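Local coordinates for protein Uly1 (Catenovulum maritimum, PDB 7DRQ) that degrades the algal polysaccharide ulvan as a lyase of polysaccharide lyase family 24, probably by beta-elimination, and carries bound calcium ions, at residues E99-W103 and D136-N140; F91-G97 and L124-M128; G292-A296 and F349-V353; L216-Q220 and I262-M266; A114-K118 and D211-F215. All coordinates share one frame; numbering follows the deposited sequence.

In the fold
The chain forms seven antiparallel sheets arranged as the blades of a beta-propeller, and the five contacts join its loops and successive blades. Contacts 1 and 2 meet where W102 CB lies 3.5 Å from H95 O. Contact 2 comes nearest to a calcium site: the H93 side chain is about 3 Å from that of the calcium-binding residue K185, and the Y126 side chain about 8 Å from the ion. Through L125 CD1, 3.5 Å from L216 CD2, contact 2 reaches contact 4, which shares strand 214-220 with contact 5. W351 NE1 hydrogen-bonds K265 O, tying contact 3 to contact 4. The centres of contacts 1 and 3 are about 36 Å apart, on opposite sides of the chain's centre.

Contact 1 (E99-W103 and D136-N140); sequences EGRWW and DTGGN
The backbone oxygen D136 O is gripped twice: R101 NH1 donates to it at 2.9 Å, near the guanidinium plane, and the second donor is a water shared with E99 OE2. The same NH1 reaches back to E99 O, again 2.9 Å away, so a single arginine nitrogen ties the loop between strands 93-94 and 104-105 to the one between strands 122-126 and 150-152. A bend at chi2 (78°) folds the R101 chain over onto the opposing loop, where G138 CA lies 3.6 Å above one face of the guanidinium. R28 O accepts from R101 NH2, and R28 forms a salt bridge with E99. An alanine in place of R101 would probably leave E99 O without this donor and D136 O with the water alone, and uncover G138. N140 CB sits 3.1 Å from G100 O. N140 meets W103 at about a right angle, its OD1 at the ring edge 3.6 Å from CZ3, while ND2 donates to T137 O at 2.9 Å. G100 has no room for a CB, which would come too near T137 CB. An inverse gamma turn centred on R101 thus faces an Asx turn, in which D136 OD1 accepts from G138 N.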
# COMPACT_ATOMS: atom_id res chain seq x y z
N GLU A 99 4.56 18.07 3.24
CA GLU A 99 3.88 19.25 2.72
C GLU A 99 4.86 20.24 2.09
O GLU A 99 4.84 21.45 2.37
CB GLU A 99 3.04 19.92 3.82
CG GLU A 99 1.92 19.00 4.35
CD GLU A 99 1.19 19.57 5.56
OE1 GLU A 99 0.33 18.86 6.13
OE2 GLU A 99 1.48 20.71 5.94
N GLY A 100 5.75 19.73 1.25
CA GLY A 100 6.70 20.55 0.53
C GLY A 100 8.03 20.74 1.22
O GLY A 100 8.99 21.17 0.57
N ARG A 101 8.11 20.44 2.52
CA ARG A 101 9.35 20.56 3.29
C ARG A 101 10.16 19.31 3.01
O ARG A 101 10.08 18.31 3.73
CB ARG A 101 9.07 20.72 4.78
CG ARG A 101 8.55 22.11 5.15
CD ARG A 101 7.06 22.28 4.82
NE ARG A 101 6.47 23.35 5.63
CZ ARG A 101 5.23 23.82 5.45
NH1 ARG A 101 4.46 23.32 4.50
NH2 ARG A 101 4.77 24.79 6.24
N TRP A 102 10.96 19.38 1.94
CA TRP A 102 11.56 18.18 1.37
C TRP A 102 12.65 17.59 2.26
O TRP A 102 13.04 16.44 2.04
CB TRP A 102 12.12 18.49 -0.02
CG TRP A 102 12.98 19.72 -0.06
CD1 TRP A 102 12.60 20.98 -0.42
CD2 TRP A 102 14.37 19.81 0.29
NE1 TRP A 102 13.67 21.84 -0.32
CE2 TRP A 102 14.77 21.15 0.11
CE3 TRP A 102 15.33 18.88 0.74
CZ2 TRP A 102 16.07 21.59 0.37
CZ3 TRP A 102 16.62 19.32 0.99
CH2 TRP A 102 16.97 20.67 0.80
N TRP A 103 13.13 18.34 3.24
CA TRP A 103 14.11 17.83 4.20
C TRP A 103 13.45 17.07 5.36
O TRP A 103 14.17 16.61 6.26
CB TRP A 103 14.96 18.98 4.75
CG TRP A 103 14.10 20.04 5.37
CD1 TRP A 103 13.71 20.11 6.67
CD2 TRP A 103 13.46 21.13 4.69
NE1 TRP A 103 12.88 21.19 6.86
CE2 TRP A 103 12.71 21.84 5.66
CE3 TRP A 103 13.46 21.60 3.37
CZ2 TRP A 103 11.97 22.98 5.36
CZ3 TRP A 103 12.71 22.73 3.07
CH2 TRP A 103 11.98 23.41 4.06
N ASP A 136 -0.64 24.28 1.64
CA ASP A 136 0.32 25.33 1.97
C ASP A 136 1.70 24.69 2.06
O ASP A 136 2.02 24.02 3.05
CB ASP A 136 -0.07 26.02 3.28
CG ASP A 136 0.91 27.11 3.69
OD1 ASP A 136 1.85 27.41 2.92
OD2 ASP A 136 0.74 27.69 4.78
N THR A 137 2.52 24.91 1.04
CA THR A 137 3.85 24.30 1.05
C THR A 137 4.87 25.10 1.83
O THR A 137 6.06 24.75 1.80
CB THR A 137 4.36 24.11 -0.38
OG1 THR A 137 4.65 25.39 -0.96
CG2 THR A 137 3.33 23.37 -1.24
N GLY A 138 4.45 26.16 2.52
CA GLY A 138 5.38 26.97 3.29
C GLY A 138 6.47 27.60 2.46
O GLY A 138 7.60 27.75 2.95
N GLY A 139 6.18 27.95 1.21
CA GLY A 139 7.17 28.54 0.34
C GLY A 139 8.04 27.56 -0.41
O GLY A 139 9.08 27.96 -0.95
N ASN A 140 7.67 26.28 -0.44
CA ASN A 140 8.46 25.25 -1.10
C ASN A 140 7.66 24.71 -2.28
O ASN A 140 7.06 23.64 -2.22
CB ASN A 140 8.81 24.14 -0.12
CG ASN A 140 9.62 24.63 1.05
OD1 ASN A 140 10.83 24.87 0.93
ND2 ASN A 140 8.97 24.79 2.20
O HOH W 1 0.80 23.05 5.20
O HOH W 2 1.63 25.34 6.47
O HOH W 3 12.16 24.61 -1.27

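Contact 2 (F91-G97 and L124-M128); sequences FPHQHTG and LLYDM
Between two consecutive beta-propeller blades, D127, just past the end of strand 122-126, forms paired His-carboxylate hydrogen bonds with H93 and H95, which follow the chain's corner at P92. H93 NE2 gives the shortest bond, 2.6 Å to D127 OD2, nearly straight at 163° and directed at the anti lone pair. The syn lone pair of OD2 takes the backbone T96 N at 2.8 Å. D127 OD1 is met from above the carboxylate plane by H95 ND1 at 2.9 Å, and N109 supplies it with another donor. With CG anti to the backbone N (chi1 -175°), H93 swings its ring toward D127; its far nitrogen ND1 bonds K185, a calcium-binding residue. An asparagine in place of D127 would probably turn an NH2 toward H93 NE2 or H95 ND1, leaving that donor without its acceptor and the carboxylate charge gone. The H93 ring also lies obliquely against Y126, planes 41° apart, with CG 3.7 Å from Y126 CE1. F91 closes the apolar end, its CZ 3.5 Å from L124 CD1. Y126 OH, bonded to S151, also shares a water with the backbone of H93: the water lies 3.0 Å from that hydroxyl and accepts from H93 N.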
# COMPACT_ATOMS: atom_id res chain seq x y z
N PHE A 91 13.27 9.76 -12.99
CA PHE A 91 12.24 10.74 -13.27
C PHE A 91 12.61 12.09 -12.68
O PHE A 91 13.32 12.17 -11.67
CB PHE A 91 10.88 10.29 -12.71
CG PHE A 91 10.19 9.28 -13.58
CD1 PHE A 91 10.51 7.94 -13.48
CD2 PHE A 91 9.25 9.68 -14.52
CE1 PHE A 91 9.90 7.00 -14.31
CE2 PHE A 91 8.63 8.74 -15.35
CZ PHE A 91 8.96 7.41 -15.24
N PRO A 92 12.18 13.19 -13.31
CA PRO A 92 12.57 14.51 -12.82
C PRO A 92 12.05 14.82 -11.43
O PRO A 92 12.71 15.57 -10.69
CB PRO A 92 11.96 15.47 -13.86
CG PRO A 92 11.79 14.66 -15.10
CD PRO A 92 11.58 13.23 -14.66
N HIS A 93 10.89 14.28 -11.04
CA HIS A 93 10.30 14.64 -9.76
C HIS A 93 11.18 14.19 -8.59
O HIS A 93 11.72 13.08 -8.59
CB HIS A 93 8.93 14.01 -9.60
CG HIS A 93 8.23 14.45 -8.35
ND1 HIS A 93 7.67 15.71 -8.22
CD2 HIS A 93 8.01 13.82 -7.17
CE1 HIS A 93 7.12 15.82 -7.03
NE2 HIS A 93 7.31 14.70 -6.37
N GLN A 94 11.25 15.02 -7.55
CA GLN A 94 11.97 14.71 -6.33
C GLN A 94 11.00 14.72 -5.16
O GLN A 94 10.09 15.54 -5.12
CB GLN A 94 13.11 15.72 -6.06
CG GLN A 94 14.17 15.79 -7.15
CD GLN A 94 14.93 17.09 -7.12
OE1 GLN A 94 14.45 18.12 -7.61
NE2 GLN A 94 16.12 17.06 -6.53
N HIS A 95 11.20 13.79 -4.22
CA HIS A 95 10.36 13.72 -3.02
C HIS A 95 10.21 15.10 -2.39
O HIS A 95 11.20 15.77 -2.10
CB HIS A 95 11.01 12.74 -2.03
CG HIS A 95 10.25 12.56 -0.75
ND1 HIS A 95 8.89 12.32 -0.71
CD2 HIS A 95 10.67 12.56 0.54
CE1 HIS A 95 8.50 12.20 0.55
NE2 HIS A 95 9.56 12.34 1.33
N THR A 96 8.96 15.54 -2.20
CA THR A 96 8.70 16.86 -1.65
C THR A 96 8.53 16.84 -0.13
O THR A 96 8.25 17.88 0.46
CB THR A 96 7.48 17.51 -2.33
OG1 THR A 96 6.33 16.67 -2.19
CG2 THR A 96 7.77 17.73 -3.80
N GLY A 97 8.70 15.68 0.51
CA GLY A 97 8.75 15.63 1.95
C GLY A 97 7.39 15.88 2.59
O GLY A 97 6.33 15.58 2.03
N LEU A 124 2.50 5.04 -12.89
CA LEU A 124 3.17 5.45 -11.66
C LEU A 124 2.34 6.51 -10.95
O LEU A 124 1.91 7.48 -11.58
CB LEU A 124 4.56 6.01 -11.95
CG LEU A 124 5.54 5.02 -12.57
CD1 LEU A 124 6.70 5.78 -13.18
CD2 LEU A 124 6.03 4.05 -11.50
N LEU A 125 2.18 6.34 -9.64
CA LEU A 125 1.53 7.34 -8.79
C LEU A 125 2.44 7.61 -7.61
O LEU A 125 2.89 6.67 -6.95
CB LEU A 125 0.18 6.83 -8.31
CG LEU A 125 -0.89 6.80 -9.39
CD1 LEU A 125 -2.06 5.95 -8.94
CD2 LEU A 125 -1.37 8.21 -9.76
N TYR A 126 2.74 8.88 -7.34
CA TYR A 126 3.77 9.08 -6.33
C TYR A 126 3.64 10.39 -5.58
O TYR A 126 3.08 11.38 -6.07
CB TYR A 126 5.16 8.99 -6.95
CG TYR A 126 5.38 9.72 -8.26
CD1 TYR A 126 5.78 11.06 -8.29
CD2 TYR A 126 5.29 9.05 -9.48
CE1 TYR A 126 6.05 11.71 -9.49
CE2 TYR A 126 5.55 9.68 -10.69
CZ TYR A 126 5.93 11.02 -10.70
OH TYR A 126 6.20 11.65 -11.90
N ASP A 127 4.21 10.38 -4.37
CA ASP A 127 4.52 11.58 -3.59
C ASP A 127 3.25 12.35 -3.22
O ASP A 127 3.17 13.57 -3.40
CB ASP A 127 5.51 12.48 -4.32
CG ASP A 127 6.36 13.29 -3.36
OD1 ASP A 127 6.43 12.91 -2.17
OD2 ASP A 127 6.97 14.30 -3.78
N MSE A 128 2.26 11.63 -2.71
CA MSE A 128 0.96 12.18 -2.35
C MSE A 128 0.55 11.88 -0.92
O MSE A 128 0.62 10.74 -0.47
CB MSE A 128 -0.11 11.63 -3.30
CG MSE A 128 0.11 11.98 -4.74
SE MSE A 128 -1.43 11.46 -5.75
CE MSE A 128 -0.74 9.78 -6.50
O HOH W 4 8.64 13.20 -12.86

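Contact 3 (G292-A296 and F349-V353); sequences GMFYA and FDWTV
Two neighbouring beta-propeller blades meet where M293 packs on F349 and Y295 reaches W351 and V353, on strands 290-298 and 350-353. The touching parts run in roughly the same direction, with the CA atoms of M293 and F349 8.7 Å from each other, so side chains bridge the whole gap. The tight part is at F349. M293, present as selenomethionine, has CG anti to its backbone nitrogen (chi1 -176°), which extends the chain toward the facing blade and brings CG to 3.5 Å from F349 CE1. The chain then bends at chi3, and SE comes beside the ring, 85° off the ring normal and 5.4 Å from the F349 centroid: a Met-aromatic contact made at the ring edge. F349 itself is partly exposed, so this close packing lies at the side nearer solvent, whereas M293, Y295, W351 and V353 are buried, M293 against V327 and L361.

The looser part lies deeper, at Y295 and W351. Y295 turns its edge toward the six-membered ring of W351 in an offset edge-to-face pair, centroids 6.0 Å apart and planes at 60°. Their nearest atoms, Y295 CE1 and W351 CZ3, remain 4.3 Å apart. Polar ends are served from neighbouring strands: R274 bonds the Y295 hydroxyl, K265 O accepts from W351 NE1, and K267 makes a cation-pi contact with the indole. The packing closes up again beyond the indole, where the V353 side chain crosses that of Y295 at about a right angle, CG2 3.6 Å from Y295 OH.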
# COMPACT_ATOMS: atom_id res chain seq x y z
N GLY A 292 -13.61 -1.95 15.30
CA GLY A 292 -14.28 -2.87 14.41
C GLY A 292 -13.36 -3.57 13.43
O GLY A 292 -12.16 -3.28 13.36
N MSE A 293 -13.92 -4.51 12.68
CA MSE A 293 -13.21 -5.18 11.60
C MSE A 293 -14.27 -5.52 10.55
O MSE A 293 -15.32 -6.07 10.87
CB MSE A 293 -12.48 -6.42 12.11
CG MSE A 293 -11.64 -7.11 11.07
SE MSE A 293 -10.63 -8.57 11.93
CE MSE A 293 -9.38 -7.54 13.00
N PHE A 294 -13.98 -5.20 9.29
CA PHE A 294 -15.02 -5.20 8.27
C PHE A 294 -14.50 -5.83 6.98
O PHE A 294 -13.30 -5.79 6.70
CB PHE A 294 -15.52 -3.77 8.01
CG PHE A 294 -15.94 -3.04 9.25
CD1 PHE A 294 -17.24 -3.12 9.72
CD2 PHE A 294 -15.01 -2.29 9.99
CE1 PHE A 294 -17.63 -2.46 10.89
CE2 PHE A 294 -15.39 -1.64 11.14
CZ PHE A 294 -16.70 -1.71 11.59
N TYR A 295 -15.43 -6.37 6.18
CA TYR A 295 -15.06 -7.05 4.95
C TYR A 295 -16.26 -7.08 4.02
O TYR A 295 -17.39 -7.28 4.46
CB TYR A 295 -14.58 -8.48 5.25
CG TYR A 295 -14.58 -9.45 4.07
CD1 TYR A 295 -13.54 -9.43 3.14
CD2 TYR A 295 -15.56 -10.42 3.94
CE1 TYR A 295 -13.50 -10.34 2.09
CE2 TYR A 295 -15.55 -11.32 2.88
CZ TYR A 295 -14.52 -11.27 1.96
OH TYR A 295 -14.49 -12.18 0.93
N ALA A 296 -16.00 -6.87 2.73
CA ALA A 296 -17.04 -7.02 1.73
C ALA A 296 -16.38 -7.45 0.42
O ALA A 296 -15.19 -7.23 0.22
CB ALA A 296 -17.83 -5.71 1.53
N PHE A 349 -3.45 -4.60 10.60
CA PHE A 349 -4.63 -5.22 10.02
C PHE A 349 -4.33 -5.71 8.61
O PHE A 349 -3.71 -4.99 7.81
CB PHE A 349 -5.82 -4.26 9.98
CG PHE A 349 -6.98 -4.81 9.22
CD1 PHE A 349 -7.78 -5.80 9.78
CD2 PHE A 349 -7.25 -4.39 7.92
CE1 PHE A 349 -8.86 -6.33 9.07
CE2 PHE A 349 -8.32 -4.93 7.20
CZ PHE A 349 -9.13 -5.89 7.78
N ASP A 350 -4.78 -6.92 8.29
CA ASP A 350 -4.66 -7.42 6.93
C ASP A 350 -5.67 -8.54 6.75
O ASP A 350 -6.26 -9.03 7.72
CB ASP A 350 -3.24 -7.90 6.63
CG ASP A 350 -2.94 -7.93 5.13
OD1 ASP A 350 -3.73 -7.36 4.35
OD2 ASP A 350 -1.92 -8.54 4.75
N TRP A 351 -5.85 -8.96 5.50
CA TRP A 351 -6.83 -9.98 5.15
C TRP A 351 -6.43 -10.61 3.83
O TRP A 351 -5.66 -10.05 3.05
CB TRP A 351 -8.25 -9.39 5.06
CG TRP A 351 -8.34 -8.41 3.96
CD1 TRP A 351 -7.98 -7.09 4.00
CD2 TRP A 351 -8.76 -8.67 2.62
NE1 TRP A 351 -8.17 -6.51 2.77
CE2 TRP A 351 -8.65 -7.46 1.90
CE3 TRP A 351 -9.22 -9.82 1.96
CZ2 TRP A 351 -8.99 -7.36 0.55
CZ3 TRP A 351 -9.55 -9.72 0.62
CH2 TRP A 351 -9.44 -8.50 -0.07
N THR A 352 -7.00 -11.78 3.56
CA THR A 352 -6.86 -12.41 2.25
C THR A 352 -7.99 -13.41 2.09
O THR A 352 -8.69 -13.74 3.06
CB THR A 352 -5.49 -13.08 2.09
OG1 THR A 352 -5.33 -13.53 0.73
CG2 THR A 352 -5.37 -14.27 3.02
N VAL A 353 -8.21 -13.85 0.85
CA VAL A 353 -9.09 -14.96 0.55
C VAL A 353 -8.31 -15.91 -0.35
O VAL A 353 -7.76 -15.48 -1.36
CB VAL A 353 -10.41 -14.52 -0.14
CG1 VAL A 353 -11.30 -15.74 -0.41
CG2 VAL A 353 -11.14 -13.48 0.71

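Contact 4 (L216-Q220 and I262-M266); sequences LHMRQ and IYGKM
The H217 imidazole is covered over one face by M266 CB, which stands almost directly above the ring, 3.7 Å from its centroid and 10° off the normal: a CH-pi contact. At the ring edge, near its plane, K265 CG approaches H217 NE2 to 3.5 Å. With CG between the backbone N and the carbonyl carbon (chi1 75°), the H217 ring slides past the oppositely directed M266 side chain, a selenomethionine, while the other ring nitrogen, ND1, is hydrogen-bonded to T205 O.

The second flat group, the R219 guanidinium, has Y263 CA over one face, 3.8 Å above the plane and offset toward the rim. R219 NH1 lies 3.5 Å from Y263 CD2, with the two planes steeply inclined. The chain is extended from CG to NE, long enough to span two strands that run antiparallel at 166° with axes 7.9 Å apart. R219 NH2 then donates to G264 O at 3.1 Å, the oxygen lying somewhat out of the guanidinium plane. A water at the guanidinium edge accepts from NE and donates to the same oxygen, 2.7 Å away from G264 O.

Strands 214-220 and 261-269 of successive blades are thus joined in two ways: an apolar contact on the imidazole, and an arginine whose charge is probably eased by a peptide oxygen and water, with no carboxylate taking part across this pair.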
# COMPACT_ATOMS: atom_id res chain seq x y z
N LEU A 216 -7.19 0.67 -9.64
CA LEU A 216 -6.47 1.45 -8.65
C LEU A 216 -7.43 1.84 -7.54
O LEU A 216 -8.59 2.14 -7.81
CB LEU A 216 -5.87 2.71 -9.27
CG LEU A 216 -5.46 3.74 -8.22
CD1 LEU A 216 -4.07 3.38 -7.58
CD2 LEU A 216 -5.49 5.13 -8.76
N HIS A 217 -6.97 1.80 -6.29
CA HIS A 217 -7.74 2.44 -5.22
C HIS A 217 -6.86 3.34 -4.38
O HIS A 217 -5.65 3.14 -4.26
CB HIS A 217 -8.50 1.42 -4.34
CG HIS A 217 -7.66 0.65 -3.37
ND1 HIS A 217 -6.62 -0.17 -3.76
CD2 HIS A 217 -7.76 0.51 -2.02
CE1 HIS A 217 -6.09 -0.75 -2.69
NE2 HIS A 217 -6.77 -0.36 -1.63
N MSE A 218 -7.49 4.38 -3.82
CA MSE A 218 -6.83 5.35 -2.96
C MSE A 218 -7.81 5.74 -1.87
O MSE A 218 -9.01 5.50 -1.96
CB MSE A 218 -6.36 6.59 -3.74
CG MSE A 218 -5.36 6.28 -4.86
SE MSE A 218 -4.58 7.89 -5.64
CE MSE A 218 -3.43 8.38 -4.16
N ARG A 219 -7.28 6.37 -0.82
CA ARG A 219 -8.11 6.91 0.24
C ARG A 219 -8.29 8.39 -0.03
O ARG A 219 -7.34 9.09 -0.41
CB ARG A 219 -7.47 6.69 1.61
CG ARG A 219 -7.41 5.25 2.02
CD ARG A 219 -6.88 5.09 3.44
NE ARG A 219 -6.33 3.75 3.64
CZ ARG A 219 -5.66 3.37 4.72
NH1 ARG A 219 -5.46 4.23 5.71
NH2 ARG A 219 -5.21 2.13 4.81
N GLN A 220 -9.52 8.87 0.13
CA GLN A 220 -9.81 10.28 -0.08
C GLN A 220 -10.35 10.87 1.21
O GLN A 220 -11.19 10.26 1.88
CB GLN A 220 -10.82 10.49 -1.20
CG GLN A 220 -10.88 11.96 -1.63
CD GLN A 220 -11.75 12.18 -2.85
OE1 GLN A 220 -12.74 11.49 -3.06
NE2 GLN A 220 -11.38 13.16 -3.67
N ILE A 262 -11.78 5.34 6.92
CA ILE A 262 -11.67 3.92 6.58
C ILE A 262 -10.19 3.55 6.45
O ILE A 262 -9.42 4.25 5.78
CB ILE A 262 -12.46 3.61 5.29
CG1 ILE A 262 -12.30 2.14 4.88
CG2 ILE A 262 -12.07 4.57 4.15
CD1 ILE A 262 -13.35 1.71 3.86
N TYR A 263 -9.80 2.48 7.14
CA TYR A 263 -8.40 2.05 7.25
C TYR A 263 -8.34 0.61 6.76
O TYR A 263 -8.64 -0.32 7.52
CB TYR A 263 -7.91 2.18 8.70
CG TYR A 263 -7.70 3.62 9.09
CD1 TYR A 263 -8.78 4.43 9.42
CD2 TYR A 263 -6.43 4.19 9.11
CE1 TYR A 263 -8.60 5.76 9.75
CE2 TYR A 263 -6.24 5.51 9.45
CZ TYR A 263 -7.33 6.29 9.77
OH TYR A 263 -7.15 7.61 10.10
N GLY A 264 -7.96 0.42 5.51
CA GLY A 264 -7.93 -0.92 4.96
C GLY A 264 -7.42 -0.91 3.54
O GLY A 264 -6.83 0.07 3.08
N LYS A 265 -7.66 -2.01 2.85
CA LYS A 265 -7.11 -2.17 1.51
C LYS A 265 -8.03 -3.04 0.69
O LYS A 265 -8.55 -4.05 1.19
CB LYS A 265 -5.71 -2.78 1.56
CG LYS A 265 -4.96 -2.68 0.23
CD LYS A 265 -3.46 -2.90 0.42
CE LYS A 265 -2.90 -2.02 1.51
NZ LYS A 265 -1.42 -2.23 1.62
N MSE A 266 -8.24 -2.64 -0.57
CA MSE A 266 -8.91 -3.47 -1.54
C MSE A 266 -7.87 -4.36 -2.20
O MSE A 266 -6.71 -3.95 -2.38
CB MSE A 266 -9.61 -2.62 -2.62
CG MSE A 266 -10.59 -1.64 -2.06
SE MSE A 266 -11.47 -0.69 -3.55
CE MSE A 266 -11.60 -2.04 -4.77
O HOH W 5 -6.71 2.22 1.47

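Contact 5 (A114-K118 and D211-F215); sequences AISPK and DGDLF
K118 crosses to the opposite loop and bends sharply at its end, with chi4 nearly eclipsed at -5°; in this pose NZ donates to D211 O at 3.2 Å. K118 and D211 are exposed and touch a crystal neighbour, so the pose may owe something to the lattice. The lysine CE lies 3.4 Å from D213 OD1, but NZ and that oxygen are too far apart for a salt bridge.

A backbone carbonyl is the focus of the rest: G212 O is met by the ring of P117, by the chain of K118 and by a water. P117 CD comes to 3.2 Å from G212 O, and the K118 chain runs alongside with CG 3.7 Å from the same oxygen. G212 must be glycine: at its backbone angles a CB would be jammed against the preceding carbonyl oxygen and would also press on P117 CB. The water donates to G212 O at 2.8 Å and hydrogen-bonds S116 OG as well. That hydroxyl accepts from K118 N at 3.1 Å, making an ST turn at the root of the lysine.

The inner half is apolar. L214, with CG anti to its nitrogen (chi1 172°), sends CD1 to 3.6 Å from A114 CB and turns CD2 toward the backbone at I115 and S116. Two turns of adjacent propeller blades meet in this way, the one following strand 111-115 and the one joining 201-208 to 214-220, with F206 packed on both A114 and L214, and Y233 of strand 225-234 covering S116 and L214.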
# COMPACT_ATOMS: atom_id res chain seq x y z
N ALA A 114 2.22 0.03 -11.63
CA ALA A 114 1.44 -1.05 -12.21
C ALA A 114 1.72 -1.15 -13.70
O ALA A 114 2.05 -0.17 -14.36
CB ALA A 114 -0.07 -0.84 -12.01
N ILE A 115 1.55 -2.37 -14.23
CA ILE A 115 1.55 -2.64 -15.66
C ILE A 115 0.13 -3.04 -16.07
O ILE A 115 -0.51 -3.84 -15.37
CB ILE A 115 2.55 -3.76 -16.01
CG1 ILE A 115 3.92 -3.50 -15.39
CG2 ILE A 115 2.64 -3.95 -17.52
CD1 ILE A 115 4.57 -2.24 -15.88
N SER A 116 -0.37 -2.49 -17.17
CA SER A 116 -1.58 -3.06 -17.79
C SER A 116 -1.19 -4.29 -18.59
O SER A 116 -0.41 -4.18 -19.53
CB SER A 116 -2.27 -2.08 -18.72
OG SER A 116 -3.30 -2.77 -19.45
N PRO A 117 -1.72 -5.46 -18.27
CA PRO A 117 -1.42 -6.64 -19.10
C PRO A 117 -2.08 -6.58 -20.47
O PRO A 117 -1.77 -7.42 -21.32
CB PRO A 117 -1.95 -7.81 -18.26
CG PRO A 117 -2.21 -7.23 -16.88
CD PRO A 117 -2.59 -5.80 -17.14
N LYS A 118 -2.97 -5.62 -20.70
CA LYS A 118 -3.63 -5.50 -22.00
C LYS A 118 -2.76 -4.74 -23.00
O LYS A 118 -2.37 -5.30 -24.02
CB LYS A 118 -5.00 -4.84 -21.83
CG LYS A 118 -6.01 -5.79 -21.19
CD LYS A 118 -7.27 -5.06 -20.76
CE LYS A 118 -8.39 -6.04 -20.48
NZ LYS A 118 -7.99 -7.43 -20.80
N ASP A 211 -8.23 -11.82 -15.85
CA ASP A 211 -8.28 -11.51 -17.27
C ASP A 211 -7.43 -10.31 -17.66
O ASP A 211 -7.49 -9.88 -18.82
CB ASP A 211 -9.73 -11.27 -17.68
CG ASP A 211 -10.55 -12.54 -17.68
OD1 ASP A 211 -9.96 -13.62 -17.47
OD2 ASP A 211 -11.78 -12.45 -17.88
N GLY A 212 -6.67 -9.74 -16.74
CA GLY A 212 -5.76 -8.67 -17.08
C GLY A 212 -6.32 -7.27 -16.99
O GLY A 212 -5.71 -6.34 -17.54
N ASP A 213 -7.46 -7.08 -16.35
CA ASP A 213 -7.92 -5.73 -16.06
C ASP A 213 -7.09 -5.13 -14.94
O ASP A 213 -6.64 -5.83 -14.03
CB ASP A 213 -9.40 -5.71 -15.69
CG ASP A 213 -10.30 -5.59 -16.91
OD1 ASP A 213 -9.98 -4.78 -17.81
OD2 ASP A 213 -11.30 -6.32 -16.97
N LEU A 214 -6.88 -3.82 -15.01
CA LEU A 214 -6.05 -3.10 -14.06
C LEU A 214 -6.91 -2.09 -13.32
O LEU A 214 -7.69 -1.35 -13.95
CB LEU A 214 -4.89 -2.39 -14.76
CG LEU A 214 -4.05 -1.44 -13.91
CD1 LEU A 214 -3.37 -2.19 -12.77
CD2 LEU A 214 -3.01 -0.75 -14.78
N PHE A 215 -6.78 -2.05 -12.00
CA PHE A 215 -7.57 -1.17 -11.15
C PHE A 215 -6.66 -0.41 -10.20
O PHE A 215 -5.52 -0.81 -9.95
CB PHE A 215 -8.60 -1.94 -10.31
CG PHE A 215 -9.54 -2.79 -11.11
CD1 PHE A 215 -9.19 -4.08 -11.48
CD2 PHE A 215 -10.80 -2.32 -11.46
CE1 PHE A 215 -10.07 -4.88 -12.21
CE2 PHE A 215 -11.68 -3.11 -12.17
CZ PHE A 215 -11.32 -4.38 -12.55
O HOH W 6 -5.53 -3.61 -18.18